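Local coordinates for glycosyl hydrolases family 2, sugar binding domain protein (Bacteroides uniformis str. 3978 T3 ii, PDB 6D1P), which probably hydrolyses O-glycosidic bonds as a beta-glucuronidase of glycoside hydrolase family 2 from a human gut bacterium, at residues W46-P51 with P89-T94; Q40-I45 with P62-V67; R309-E312 with F316-N319. One frame throughout, in Å; residues are numbered along the deposited sequence.

Contact 1 of 3, residues W46-P51 with P89-T94; sequences WEVMRP and PGWYRT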
ATOM      1  N   TRP A  46      13.142  10.808  14.825  1.00 33.78           N
ATOM      2  CA  TRP A  46      14.467  10.243  15.053  1.00 32.81           C
ATOM      3  C   TRP A  46      14.727   9.077  14.112  1.00 34.06           C
ATOM      4  O   TRP A  46      15.805   8.986  13.507  1.00 33.24           O
ATOM      5  CB  TRP A  46      14.627   9.802  16.507  1.00 36.92           C
ATOM      6  CG  TRP A  46      15.879   8.994  16.731  1.00 37.75           C
ATOM      7  CD1 TRP A  46      15.956   7.706  17.182  1.00 38.33           C
ATOM      8  CD2 TRP A  46      17.230   9.407  16.469  1.00 37.05           C
ATOM      9  NE1 TRP A  46      17.272   7.293  17.224  1.00 34.54           N
ATOM     10  CE2 TRP A  46      18.072   8.319  16.798  1.00 34.63           C
ATOM     11  CE3 TRP A  46      17.810  10.591  15.997  1.00 34.83           C
ATOM     12  CZ2 TRP A  46      19.460   8.381  16.673  1.00 32.25           C
ATOM     13  CZ3 TRP A  46      19.184  10.652  15.869  1.00 42.14           C
ATOM     14  CH2 TRP A  46      20.001   9.547  16.204  1.00 39.86           C
ATOM     15  N   GLU A  47      13.741   8.187  13.961  1.00 30.64           N
ATOM     16  CA  GLU A  47      13.904   7.050  13.065  1.00 29.82           C
ATOM     17  C   GLU A  47      14.153   7.497  11.625  1.00 31.98           C
ATOM     18  O   GLU A  47      14.817   6.786  10.857  1.00 29.93           O
ATOM     19  CB  GLU A  47      12.676   6.143  13.144  1.00 26.17           C
ATOM     20  CG  GLU A  47      12.984   4.708  12.739  1.00 26.83           C
ATOM     21  CD  GLU A  47      11.743   3.846  12.595  1.00 31.46           C
ATOM     22  OE1 GLU A  47      10.791   4.274  11.891  1.00 28.89           O
ATOM     23  OE2 GLU A  47      11.727   2.733  13.183  1.00 26.09           O
ATOM     24  N   VAL A  48      13.645   8.669  11.244  1.00 28.98           N
ATOM     25  CA  VAL A  48      13.911   9.190   9.906  1.00 29.84           C
ATOM     26  C   VAL A  48      15.334   9.710   9.820  1.00 30.70           C
ATOM     27  O   VAL A  48      15.988   9.598   8.776  1.00 29.77           O
ATOM     28  CB  VAL A  48      12.887  10.290   9.563  1.00 29.58           C
ATOM     29  CG1 VAL A  48      13.245  11.025   8.242  1.00 25.78           C
ATOM     30  CG2 VAL A  48      11.484   9.708   9.508  1.00 26.44           C
ATOM     31  N   MET A  49      15.827  10.278  10.909  1.00 33.44           N
ATOM     32  CA  MET A  49      17.095  10.989  10.929  1.00 35.14           C
ATOM     33  C   MET A  49      18.268  10.122  11.370  1.00 37.05           C
ATOM     34  O   MET A  49      19.418  10.500  11.132  1.00 39.40           O
ATOM     35  CB  MET A  49      16.974  12.205  11.860  1.00 35.37           C
ATOM     36  CG  MET A  49      16.060  13.311  11.315  1.00 29.17           C
ATOM     37  SD  MET A  49      16.829  13.984   9.851  1.00 35.22           S
ATOM     38  CE  MET A  49      15.582  15.105   9.212  1.00 34.18           C
ATOM     39  N   ARG A  50      18.011   8.969  11.986  1.00 36.37           N
ATOM     40  CA  ARG A  50      19.074   8.215  12.636  1.00 40.91           C
ATOM     41  C   ARG A  50      20.081   7.684  11.611  1.00 38.80           C
ATOM     42  O   ARG A  50      19.756   7.518  10.435  1.00 41.07           O
ATOM     43  CB  ARG A  50      18.480   7.071  13.451  1.00 34.33           C
ATOM     44  CG  ARG A  50      18.026   5.867  12.648  1.00 34.13           C
ATOM     45  CD  ARG A  50      17.558   4.785  13.605  1.00 33.77           C
ATOM     46  NE  ARG A  50      16.674   3.812  12.974  1.00 30.66           N
ATOM     47  CZ  ARG A  50      16.029   2.879  13.654  1.00 27.66           C
ATOM     48  NH1 ARG A  50      16.189   2.804  14.966  1.00 32.18           N
ATOM     49  NH2 ARG A  50      15.226   2.031  13.033  1.00 26.38           N
ATOM     50  N   PRO A  51      21.316   7.420  12.041  1.00 43.53           N
ATOM     51  CA  PRO A  51      22.361   6.988  11.106  1.00 42.21           C
ATOM     52  C   PRO A  51      22.384   5.479  10.900  1.00 39.94           C
ATOM     53  O   PRO A  51      21.845   4.703  11.689  1.00 37.52           O
ATOM     54  CB  PRO A  51      23.644   7.453  11.801  1.00 40.77           C
ATOM     55  CG  PRO A  51      23.316   7.321  13.256  1.00 42.54           C
ATOM     56  CD  PRO A  51      21.844   7.588  13.408  1.00 39.60           C
ATOM     57  N   PRO A  89      -0.051   8.405   4.931  1.00 25.68           N
ATOM     58  CA  PRO A  89       1.171   9.191   5.120  1.00 22.80           C
ATOM     59  C   PRO A  89       2.353   8.664   4.305  1.00 23.55           C
ATOM     60  O   PRO A  89       2.392   7.515   3.859  1.00 21.15           O
ATOM     61  CB  PRO A  89       1.423   9.038   6.627  1.00 22.75           C
ATOM     62  CG  PRO A  89       0.952   7.601   6.901  1.00 23.27           C
ATOM     63  CD  PRO A  89      -0.286   7.447   6.033  1.00 21.57           C
ATOM     64  N   GLY A  90       3.325   9.552   4.113  1.00 22.75           N
ATOM     65  CA  GLY A  90       4.580   9.220   3.466  1.00 23.51           C
ATOM     66  C   GLY A  90       5.582  10.294   3.814  1.00 25.15           C
ATOM     67  O   GLY A  90       5.209  11.382   4.261  1.00 25.71           O
ATOM     68  N   TRP A  91       6.864   9.983   3.612  1.00 22.54           N
ATOM     69  CA  TRP A  91       7.944  10.845   4.080  1.00 24.13           C
ATOM     70  C   TRP A  91       8.946  11.149   2.977  1.00 22.47           C
ATOM     71  O   TRP A  91       9.292  10.273   2.185  1.00 26.43           O
ATOM     72  CB  TRP A  91       8.704  10.195   5.245  1.00 20.16           C
ATOM     73  CG  TRP A  91       8.072  10.290   6.620  1.00 21.25           C
ATOM     74  CD1 TRP A  91       7.218   9.390   7.203  1.00 21.67           C
ATOM     75  CD2 TRP A  91       8.296  11.314   7.595  1.00 23.17           C
ATOM     76  NE1 TRP A  91       6.892   9.797   8.476  1.00 24.41           N
ATOM     77  CE2 TRP A  91       7.537  10.980   8.737  1.00 24.75           C
ATOM     78  CE3 TRP A  91       9.060  12.487   7.613  1.00 29.46           C
ATOM     79  CZ2 TRP A  91       7.516  11.778   9.874  1.00 23.75           C
ATOM     80  CZ3 TRP A  91       9.037  13.277   8.747  1.00 25.89           C
ATOM     81  CH2 TRP A  91       8.276  12.916   9.862  1.00 25.27           C
ATOM     82  N   TYR A  92       9.462  12.373   2.971  1.00 25.47           N
ATOM     83  CA  TYR A  92      10.584  12.752   2.121  1.00 26.98           C
ATOM     84  C   TYR A  92      11.760  13.206   2.980  1.00 29.27           C
ATOM     85  O   TYR A  92      11.564  13.748   4.071  1.00 28.87           O
ATOM     86  CB  TYR A  92      10.218  13.887   1.171  1.00 21.18           C
ATOM     87  CG  TYR A  92       9.078  13.616   0.233  1.00 22.90           C
ATOM     88  CD1 TYR A  92       7.756  13.805   0.628  1.00 22.78           C
ATOM     89  CD2 TYR A  92       9.323  13.243  -1.076  1.00 26.88           C
ATOM     90  CE1 TYR A  92       6.706  13.598  -0.260  1.00 22.44           C
ATOM     91  CE2 TYR A  92       8.294  13.034  -1.961  1.00 26.62           C
ATOM     92  CZ  TYR A  92       6.983  13.206  -1.549  1.00 24.99           C
ATOM     93  OH  TYR A  92       5.964  12.984  -2.450  1.00 25.04           O
ATOM     94  N   ARG A  93      12.985  13.009   2.482  1.00 26.67           N
ATOM     95  CA  ARG A  93      14.160  13.493   3.196  1.00 27.69           C
ATOM     96  C   ARG A  93      15.293  13.770   2.223  1.00 32.16           C
ATOM     97  O   ARG A  93      15.410  13.117   1.178  1.00 30.90           O
ATOM     98  CB  ARG A  93      14.633  12.506   4.263  1.00 27.44           C
ATOM     99  CG  ARG A  93      15.095  11.171   3.722  1.00 27.40           C
ATOM    100  CD  ARG A  93      15.475  10.219   4.869  1.00 26.50           C
ATOM    101  NE  ARG A  93      16.049   8.976   4.366  1.00 29.59           N
ATOM    102  CZ  ARG A  93      16.213   7.867   5.083  1.00 31.91           C
ATOM    103  NH1 ARG A  93      15.851   7.818   6.363  1.00 27.58           N
ATOM    104  NH2 ARG A  93      16.732   6.801   4.507  1.00 30.79           N
ATOM    105  N   THR A  94      16.126  14.749   2.579  1.00 33.01           N
ATOM    106  CA  THR A  94      17.283  15.106   1.766  1.00 36.47           C
ATOM    107  C   THR A  94      18.273  15.920   2.596  1.00 37.06           C
ATOM    108  O   THR A  94      18.037  16.234   3.765  1.00 32.53           O
ATOM    109  CB  THR A  94      16.892  15.898   0.518  1.00 29.27           C
ATOM    110  OG1 THR A  94      18.045  16.022  -0.304  1.00 33.42           O
ATOM    111  CG2 THR A  94      16.440  17.314   0.895  1.00 32.46           C
TER
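Arg-93 reaches from its strand to Val-48 on the last turn of a short helix, running past it in the opposite direction. From CB, the side chain turns to place CG between the backbone N and the carbonyl carbon (chi1 63°) and then stays extended as far as NE. CD is the first atom to meet the helix, 4.1 Å from Val-48 CG1. NE forms a salt bridge with Glu-36 of the adjacent strand. Beyond CZ, NH1 donates a weak, bent hydrogen bond to the backbone O of Val-48 (3.0 Å, 129° at the hydrogen). This oxygen lies near the guanidinium plane, at its edge, while Trp-64 makes a cation-pi contact with the same group. A backbone carbonyl near the helix end, a carboxylate and an aromatic ring thus share one arginine head. With an alanine here, the Val-48 carbonyl would probably lose this side-chain donor, Glu-36 its salt bridge to this residue and Trp-64 its cation-pi partner.

The other methyl of Val-48 serves a different neighbour. CG2 sits over the centre of the Trp-91 six-membered ring, 4.1 Å from its centroid and only 11° off the normal, a CH-pi contact whose nearest ring atom is CD2. The CB atoms of Trp-91 and Arg-93 point toward the helix, that of Tyr-92 between them away from it, and the Tyr-92 ring meets Phe-37. Strand 89-96 lies between strands 35-38 and 162-169, and helix 45-49 rests over the sheet face that carries Trp-91 and Arg-93.

Contact 2 of 3, residues Q40-I45 with P62-V67; sequences QDMGSI and PLWQKV. With NA (sodium ion), chain L.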
ATOM      1  N   GLN A  40       4.866   5.431   3.672  1.00 20.29           N
ATOM      2  CA  GLN A  40       4.358   4.973   4.958  1.00 23.23           C
ATOM      3  C   GLN A  40       4.851   5.939   6.017  1.00 21.90           C
ATOM      4  O   GLN A  40       5.723   6.774   5.767  1.00 22.27           O
ATOM      5  CB  GLN A  40       4.797   3.551   5.290  1.00 21.60           C
ATOM      6  CG  GLN A  40       6.305   3.380   5.449  1.00 25.60           C
ATOM      7  CD  GLN A  40       6.658   1.965   5.886  1.00 24.03           C
ATOM      8  OE1 GLN A  40       6.774   1.058   5.063  1.00 28.67           O
ATOM      9  NE2 GLN A  40       6.792   1.768   7.181  1.00 23.16           N
ATOM     10  N   ASP A  41       4.244   5.848   7.189  1.00 19.41           N
ATOM     11  CA  ASP A  41       4.701   6.634   8.312  1.00 20.38           C
ATOM     12  C   ASP A  41       5.949   5.978   8.872  1.00 23.11           C
ATOM     13  O   ASP A  41       6.156   4.772   8.717  1.00 22.16           O
ATOM     14  CB  ASP A  41       3.621   6.717   9.389  1.00 18.99           C
ATOM     15  CG  ASP A  41       3.647   8.040  10.168  1.00 24.44           C
ATOM     16  OD1 ASP A  41       4.391   8.979   9.801  1.00 27.07           O
ATOM     17  OD2 ASP A  41       2.911   8.137  11.171  1.00 30.02           O
ATOM     18  N   MET A  42       6.781   6.771   9.525  1.00 21.84           N
ATOM     19  CA  MET A  42       7.909   6.206  10.238  1.00 23.12           C
ATOM     20  C   MET A  42       7.644   6.296  11.734  1.00 25.81           C
ATOM     21  O   MET A  42       6.705   6.960  12.179  1.00 25.39           O
ATOM     22  CB  MET A  42       9.196   6.912   9.824  1.00 20.43           C
ATOM     23  CG  MET A  42       9.466   6.712   8.345  1.00 23.66           C
ATOM     24  SD  MET A  42       9.862   4.979   7.973  1.00 28.94           S
ATOM     25  CE  MET A  42      11.537   4.894   8.643  1.00 21.14           C
ATOM     26  N   GLY A  43       8.476   5.601  12.515  1.00 26.53           N
ATOM     27  CA  GLY A  43       8.193   5.440  13.926  1.00 24.48           C
ATOM     28  C   GLY A  43       8.428   6.670  14.771  1.00 25.45           C
ATOM     29  O   GLY A  43       7.932   6.732  15.900  1.00 26.83           O
ATOM     30  N   SER A  44       9.189   7.633  14.261  1.00 28.04           N
ATOM     31  CA  SER A  44       9.467   8.906  14.923  1.00 29.29           C
ATOM     32  C   SER A  44      10.362   9.687  13.981  1.00 29.63           C
ATOM     33  O   SER A  44      10.925   9.121  13.040  1.00 25.33           O
ATOM     34  CB  SER A  44      10.164   8.731  16.272  1.00 30.57           C
ATOM     35  OG  SER A  44      11.445   8.158  16.088  1.00 31.56           O
ATOM     36  N   ILE A  45      10.491  10.995  14.235  1.00 34.20           N
ATOM     37  CA  ILE A  45      11.399  11.783  13.404  1.00 28.55           C
ATOM     38  C   ILE A  45      12.835  11.321  13.623  1.00 33.16           C
ATOM     39  O   ILE A  45      13.668  11.386  12.705  1.00 33.05           O
ATOM     40  CB  ILE A  45      11.222  13.293  13.672  1.00 31.39           C
ATOM     41  CG1 ILE A  45      12.118  14.115  12.750  1.00 32.61           C
ATOM     42  CG2 ILE A  45      11.534  13.648  15.119  1.00 35.85           C
ATOM     43  CD1 ILE A  45      11.957  13.804  11.284  1.00 29.80           C
ATOM     44  N   PRO A  62      12.861   0.034   6.875  1.00 29.82           N
ATOM     45  CA  PRO A  62      12.367  -0.183   5.507  1.00 28.00           C
ATOM     46  C   PRO A  62      13.191   0.540   4.441  1.00 27.54           C
ATOM     47  O   PRO A  62      13.962   1.448   4.774  1.00 29.09           O
ATOM     48  CB  PRO A  62      10.933   0.371   5.561  1.00 28.41           C
ATOM     49  CG  PRO A  62      10.930   1.324   6.732  1.00 25.58           C
ATOM     50  CD  PRO A  62      11.883   0.751   7.714  1.00 30.33           C
ATOM     51  N   LEU A  63      13.027   0.127   3.184  1.00 23.51           N
ATOM     52  CA  LEU A  63      13.779   0.681   2.070  1.00 23.40           C
ATOM     53  C   LEU A  63      13.086   1.929   1.552  1.00 27.36           C
ATOM     54  O   LEU A  63      11.853   1.971   1.477  1.00 28.63           O
ATOM     55  CB  LEU A  63      13.894  -0.340   0.941  1.00 21.79           C
ATOM     56  CG  LEU A  63      14.425  -1.726   1.300  1.00 29.59           C
ATOM     57  CD1 LEU A  63      14.594  -2.595   0.063  1.00 24.54           C
ATOM     58  CD2 LEU A  63      15.741  -1.600   2.058  1.00 30.01           C
ATOM     59  N   TRP A  64      13.882   2.936   1.185  1.00 24.48           N
ATOM     60  CA  TRP A  64      13.391   4.178   0.602  1.00 26.76           C
ATOM     61  C   TRP A  64      13.690   4.233  -0.894  1.00 30.01           C
ATOM     62  O   TRP A  64      14.560   3.532  -1.420  1.00 27.97           O
ATOM     63  CB  TRP A  64      14.017   5.406   1.277  1.00 24.44           C
ATOM     64  CG  TRP A  64      13.687   5.591   2.730  1.00 25.99           C
ATOM     65  CD1 TRP A  64      13.927   4.703   3.758  1.00 27.00           C
ATOM     66  CD2 TRP A  64      13.107   6.758   3.338  1.00 23.06           C
ATOM     67  NE1 TRP A  64      13.505   5.242   4.954  1.00 28.23           N
ATOM     68  CE2 TRP A  64      13.001   6.499   4.724  1.00 24.93           C
ATOM     69  CE3 TRP A  64      12.654   7.985   2.843  1.00 24.59           C
ATOM     70  CZ2 TRP A  64      12.474   7.433   5.622  1.00 25.81           C
ATOM     71  CZ3 TRP A  64      12.126   8.911   3.735  1.00 26.37           C
ATOM     72  CH2 TRP A  64      12.037   8.625   5.113  1.00 25.93           C
ATOM     73  N   GLN A  65      12.968   5.108  -1.577  1.00 30.48           N
ATOM     74  CA  GLN A  65      13.119   5.298  -3.010  1.00 30.91           C
ATOM     75  C   GLN A  65      13.901   6.569  -3.254  1.00 28.88           C
ATOM     76  O   GLN A  65      13.723   7.557  -2.535  1.00 32.42           O
ATOM     77  CB  GLN A  65      11.760   5.409  -3.705  1.00 28.08           C
ATOM     78  CG  GLN A  65      10.810   4.261  -3.434  1.00 31.59           C
ATOM     79  CD  GLN A  65       9.376   4.615  -3.776  1.00 33.11           C
ATOM     80  OE1 GLN A  65       9.115   5.294  -4.770  1.00 33.20           O
ATOM     81  NE2 GLN A  65       8.438   4.174  -2.938  1.00 33.50           N
ATOM     82  N   LYS A  66      14.755   6.550  -4.268  1.00 29.59           N
ATOM     83  CA  LYS A  66      15.292   7.801  -4.790  1.00 34.69           C
ATOM     84  C   LYS A  66      14.288   8.352  -5.780  1.00 26.56           C
ATOM     85  O   LYS A  66      13.900   7.660  -6.723  1.00 24.41           O
ATOM     86  CB  LYS A  66      16.654   7.599  -5.444  1.00 33.40           C
ATOM     87  CG  LYS A  66      17.657   6.983  -4.480  1.00 37.41           C
ATOM     88  CD  LYS A  66      19.086   7.224  -4.930  1.00 46.96           C
ATOM     89  CE  LYS A  66      20.074   6.754  -3.865  1.00 49.64           C
ATOM     90  NZ  LYS A  66      19.738   7.356  -2.539  1.00 57.30           N
ATOM     91  N   VAL A  67      13.835   9.576  -5.543  1.00 26.39           N
ATOM     92  CA  VAL A  67      12.860  10.214  -6.410  1.00 33.12           C
ATOM     93  C   VAL A  67      13.362  11.597  -6.786  1.00 32.30           C
ATOM     94  O   VAL A  67      14.227  12.179  -6.124  1.00 30.78           O
ATOM     95  CB  VAL A  67      11.465  10.325  -5.751  1.00 31.09           C
ATOM     96  CG1 VAL A  67      10.924   8.939  -5.419  1.00 28.73           C
ATOM     97  CG2 VAL A  67      11.557  11.177  -4.503  1.00 25.52           C
TER
HETATM   98 NA    NA L 901      12.159   7.403  18.562  1.00 38.43          NA
HETATM   99  O   HOH W   1      12.209   9.521  19.783  1.00 31.50           O
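Two successive bends in Met-42, at chi2 (-68°) and chi3 (-74°), curl the end of the chain and bring SD and CE against Pro-62 and Trp-64. SD lies 4.0 Å from Pro-62 CG, and CE touches the same ring carbon at nearly the same distance. CE also rests 4.1 Å from Trp-64 CZ2, with Met-42 CG equally near that atom, so the bent chain meets one corner of the indole through two of its carbons. The sulfur is 5.4 Å from the centroid of the Trp-64 six-membered ring and 56° off its normal, an oblique Met-aromatic contact. Pro-62, which follows a cis peptide bond, offers its CG to the thioether. Gln-40 adds a looser touch, NE2 lying 4.2 Å from Pro-62 CG while it makes weak hydrogen bonds to Asp-41 O and to Gln-87 of the second subunit. No hydrogen bond joins the two segments, and dispersion between these side chains carries the contact.

Around this cluster, Met-42 also packs on Glu-47 and Val-48 of the following helix, and Arg-172 of the second subunit covers Gln-40, Met-42 and Pro-62. Farther along the loop, Ser-44 OG has two roles: it caps the backbone N of Glu-47 as the helix N-cap, and it binds the sodium ion at 2.7 Å. A water and the backbone O of Asp-434 of the second subunit also bind that ion, placing it at the subunit interface. The contact closes a loop-on-loop hydrophobic cluster over one edge of the six-stranded sheet in the jelly-roll sugar-binding domain of family 2 hydrolases.

Contact 3 of 3, residues R309-E312 with F316-N319; sequences RFEE and FYLN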
ATOM      1  N   ARG A 309     -17.642  42.977 -16.993  1.00 25.63           N
ATOM      2  CA  ARG A 309     -18.965  43.228 -16.452  1.00 29.36           C
ATOM      3  C   ARG A 309     -19.845  42.043 -16.805  1.00 27.28           C
ATOM      4  O   ARG A 309     -19.873  41.609 -17.962  1.00 30.15           O
ATOM      5  CB  ARG A 309     -19.532  44.553 -17.029  1.00 31.79           C
ATOM      6  CG  ARG A 309     -21.040  44.744 -16.917  1.00 34.89           C
ATOM      7  CD  ARG A 309     -21.468  46.188 -17.305  1.00 37.71           C
ATOM      8  NE  ARG A 309     -21.554  46.422 -18.751  1.00 29.95           N
ATOM      9  CZ  ARG A 309     -22.643  46.179 -19.473  1.00 34.53           C
ATOM     10  NH1 ARG A 309     -23.728  45.694 -18.882  1.00 35.38           N
ATOM     11  NH2 ARG A 309     -22.650  46.409 -20.781  1.00 35.78           N
ATOM     12  N   PHE A 310     -20.532  41.506 -15.807  1.00 26.46           N
ATOM     13  CA  PHE A 310     -21.584  40.529 -16.025  1.00 27.34           C
ATOM     14  C   PHE A 310     -22.910  41.266 -15.956  1.00 33.56           C
ATOM     15  O   PHE A 310     -23.257  41.825 -14.906  1.00 32.16           O
ATOM     16  CB  PHE A 310     -21.531  39.408 -14.987  1.00 30.64           C
ATOM     17  CG  PHE A 310     -20.310  38.538 -15.099  1.00 28.70           C
ATOM     18  CD1 PHE A 310     -20.324  37.407 -15.907  1.00 28.90           C
ATOM     19  CD2 PHE A 310     -19.155  38.855 -14.411  1.00 26.88           C
ATOM     20  CE1 PHE A 310     -19.204  36.608 -16.031  1.00 28.52           C
ATOM     21  CE2 PHE A 310     -18.029  38.050 -14.516  1.00 30.78           C
ATOM     22  CZ  PHE A 310     -18.052  36.932 -15.332  1.00 28.60           C
ATOM     23  N   GLU A 311     -23.637  41.283 -17.074  1.00 34.73           N
ATOM     24  CA  GLU A 311     -24.876  42.046 -17.161  1.00 34.75           C
ATOM     25  C   GLU A 311     -26.017  41.244 -16.551  1.00 36.37           C
ATOM     26  O   GLU A 311     -26.168  40.046 -16.822  1.00 33.43           O
ATOM     27  CB  GLU A 311     -25.192  42.416 -18.621  1.00 32.10           C
ATOM     28  CG  GLU A 311     -26.243  43.541 -18.809  1.00 36.51           C
ATOM     29  CD  GLU A 311     -26.316  44.092 -20.252  1.00 43.68           C
ATOM     30  OE1 GLU A 311     -26.481  43.310 -21.221  1.00 41.34           O
ATOM     31  OE2 GLU A 311     -26.211  45.327 -20.424  1.00 53.85           O
ATOM     32  N   GLU A 312     -26.814  41.916 -15.720  1.00 33.74           N
ATOM     33  CA  GLU A 312     -27.987  41.297 -15.121  1.00 29.84           C
ATOM     34  C   GLU A 312     -28.929  40.803 -16.202  1.00 32.07           C
ATOM     35  O   GLU A 312     -29.331  41.570 -17.079  1.00 35.70           O
ATOM     36  CB  GLU A 312     -28.682  42.299 -14.216  1.00 34.84           C
ATOM     37  CG  GLU A 312     -29.885  41.748 -13.487  1.00 38.14           C
ATOM     38  CD  GLU A 312     -30.193  42.572 -12.260  1.00 43.73           C
ATOM     39  OE1 GLU A 312     -29.592  43.663 -12.133  1.00 47.97           O
ATOM     40  OE2 GLU A 312     -30.999  42.128 -11.418  1.00 52.50           O
ATOM     41  N   PHE A 316     -21.793  38.873 -21.151  1.00 27.04           N
ATOM     42  CA  PHE A 316     -20.549  39.270 -20.500  1.00 31.32           C
ATOM     43  C   PHE A 316     -19.770  40.229 -21.412  1.00 30.17           C
ATOM     44  O   PHE A 316     -19.610  39.993 -22.626  1.00 32.41           O
ATOM     45  CB  PHE A 316     -19.684  38.024 -20.201  1.00 28.41           C
ATOM     46  CG  PHE A 316     -18.267  38.329 -19.807  1.00 25.80           C
ATOM     47  CD1 PHE A 316     -17.966  38.739 -18.523  1.00 27.45           C
ATOM     48  CD2 PHE A 316     -17.242  38.239 -20.742  1.00 27.47           C
ATOM     49  CE1 PHE A 316     -16.661  39.058 -18.170  1.00 29.43           C
ATOM     50  CE2 PHE A 316     -15.939  38.555 -20.398  1.00 25.78           C
ATOM     51  CZ  PHE A 316     -15.648  38.961 -19.109  1.00 29.30           C
ATOM     52  N   TYR A 317     -19.273  41.317 -20.832  1.00 32.11           N
ATOM     53  CA  TYR A 317     -18.627  42.382 -21.597  1.00 33.65           C
ATOM     54  C   TYR A 317     -17.192  42.526 -21.118  1.00 30.75           C
ATOM     55  O   TYR A 317     -16.939  42.738 -19.927  1.00 33.29           O
ATOM     56  CB  TYR A 317     -19.370  43.711 -21.443  1.00 32.43           C
ATOM     57  CG  TYR A 317     -20.779  43.696 -21.974  1.00 32.50           C
ATOM     58  CD1 TYR A 317     -21.808  43.124 -21.239  1.00 32.24           C
ATOM     59  CD2 TYR A 317     -21.088  44.253 -23.217  1.00 36.70           C
ATOM     60  CE1 TYR A 317     -23.112  43.091 -21.726  1.00 36.94           C
ATOM     61  CE2 TYR A 317     -22.397  44.231 -23.713  1.00 33.59           C
ATOM     62  CZ  TYR A 317     -23.403  43.662 -22.954  1.00 37.07           C
ATOM     63  OH  TYR A 317     -24.707  43.620 -23.402  1.00 33.58           O
ATOM     64  N   LEU A 318     -16.260  42.390 -22.042  1.00 35.28           N
ATOM     65  CA  LEU A 318     -14.846  42.602 -21.781  1.00 32.07           C
ATOM     66  C   LEU A 318     -14.396  43.843 -22.536  1.00 32.82           C
ATOM     67  O   LEU A 318     -14.635  43.957 -23.745  1.00 30.32           O
ATOM     68  CB  LEU A 318     -14.015  41.388 -22.218  1.00 26.45           C
ATOM     69  CG  LEU A 318     -12.524  41.611 -21.966  1.00 29.33           C
ATOM     70  CD1 LEU A 318     -12.276  41.576 -20.472  1.00 25.68           C
ATOM     71  CD2 LEU A 318     -11.667  40.599 -22.719  1.00 32.86           C
ATOM     72  N   ASN A 319     -13.759  44.765 -21.829  1.00 28.73           N
ATOM     73  CA  ASN A 319     -13.317  46.023 -22.422  1.00 36.21           C
ATOM     74  C   ASN A 319     -14.395  46.623 -23.343  1.00 37.23           C
ATOM     75  O   ASN A 319     -14.130  47.030 -24.474  1.00 38.17           O
ATOM     76  CB  ASN A 319     -11.999  45.808 -23.162  1.00 33.87           C
ATOM     77  CG  ASN A 319     -10.892  45.338 -22.232  1.00 36.59           C
ATOM     78  OD1 ASN A 319     -10.869  45.699 -21.054  1.00 36.17           O
ATOM     79  ND2 ASN A 319      -9.969  44.529 -22.753  1.00 32.02           N
TER
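Tyr-317 OH donates a 2.8 Å hydrogen bond to Glu-311 OE1, approaching from above the carboxylate plane. The other oxygen of the same carboxylate, OE2, takes Arg-309 NH1 at 2.9 Å in a nearly straight salt bridge (174°), lying in the guanidinium plane. Glu-311 therefore ties the phenol and the arginine together, and the circuit closes where the guanidinium lies flat on the Tyr-317 ring. The two planes are 18° apart, and Arg-309 CZ is 3.9 Å from the ring centroid, a cation-pi stack in which NH2 sits over the ring centre. A turn at chi3 of Arg-309 (80°) swings its head alongside the tyrosine, so that both side chains point the same way. The OE2 bond and the flat seat on the ring probably fix the rotation of the arginine head, and the carboxylate is likely to offset its charge.

Arg-309 and Tyr-317 form an antiparallel hydrogen-bonded pair, with Tyr-317 N to Arg-309 O at 2.9 Å and a weak return bond from Arg-309 N to Tyr-317 O. Phe-310 and Phe-316, a non-hydrogen-bonded pair, face the opposite side of the sheet. There Phe-316 CD1 lies over the Phe-310 ring, 3.5 Å from CE1, and the rings meet obliquely. These strands, 308-310 and 316-318, make a beta hairpin that continues through 321-329 into the TIM-barrel sheet, its two phenylalanines packing on Ile-421 of barrel strand 420-432.

Contacts 1 and 2 form one continuous cluster. Their centres lie about 6 Å apart, their segments alternate along the chain, and both reach the six-stranded sheet. Trp-91 joins them through a probable hydrogen bond from NE1 to Asp-41 OD1 (2.9 Å), while Met-42 CE comes within 3.4 Å of Glu-47 OE1. Both also touch the second subunit, and the sodium ion bound in contact 2 is about 9 Å from the side chain of Val-48 in contact 1. Contact 3 belongs to the TIM-barrel region, on the opposite side of the chain's centre. Its centre is about 53 Å from either of the others, with nearest atoms about 36 Å from contact 1 and about 41 Å from contact 2.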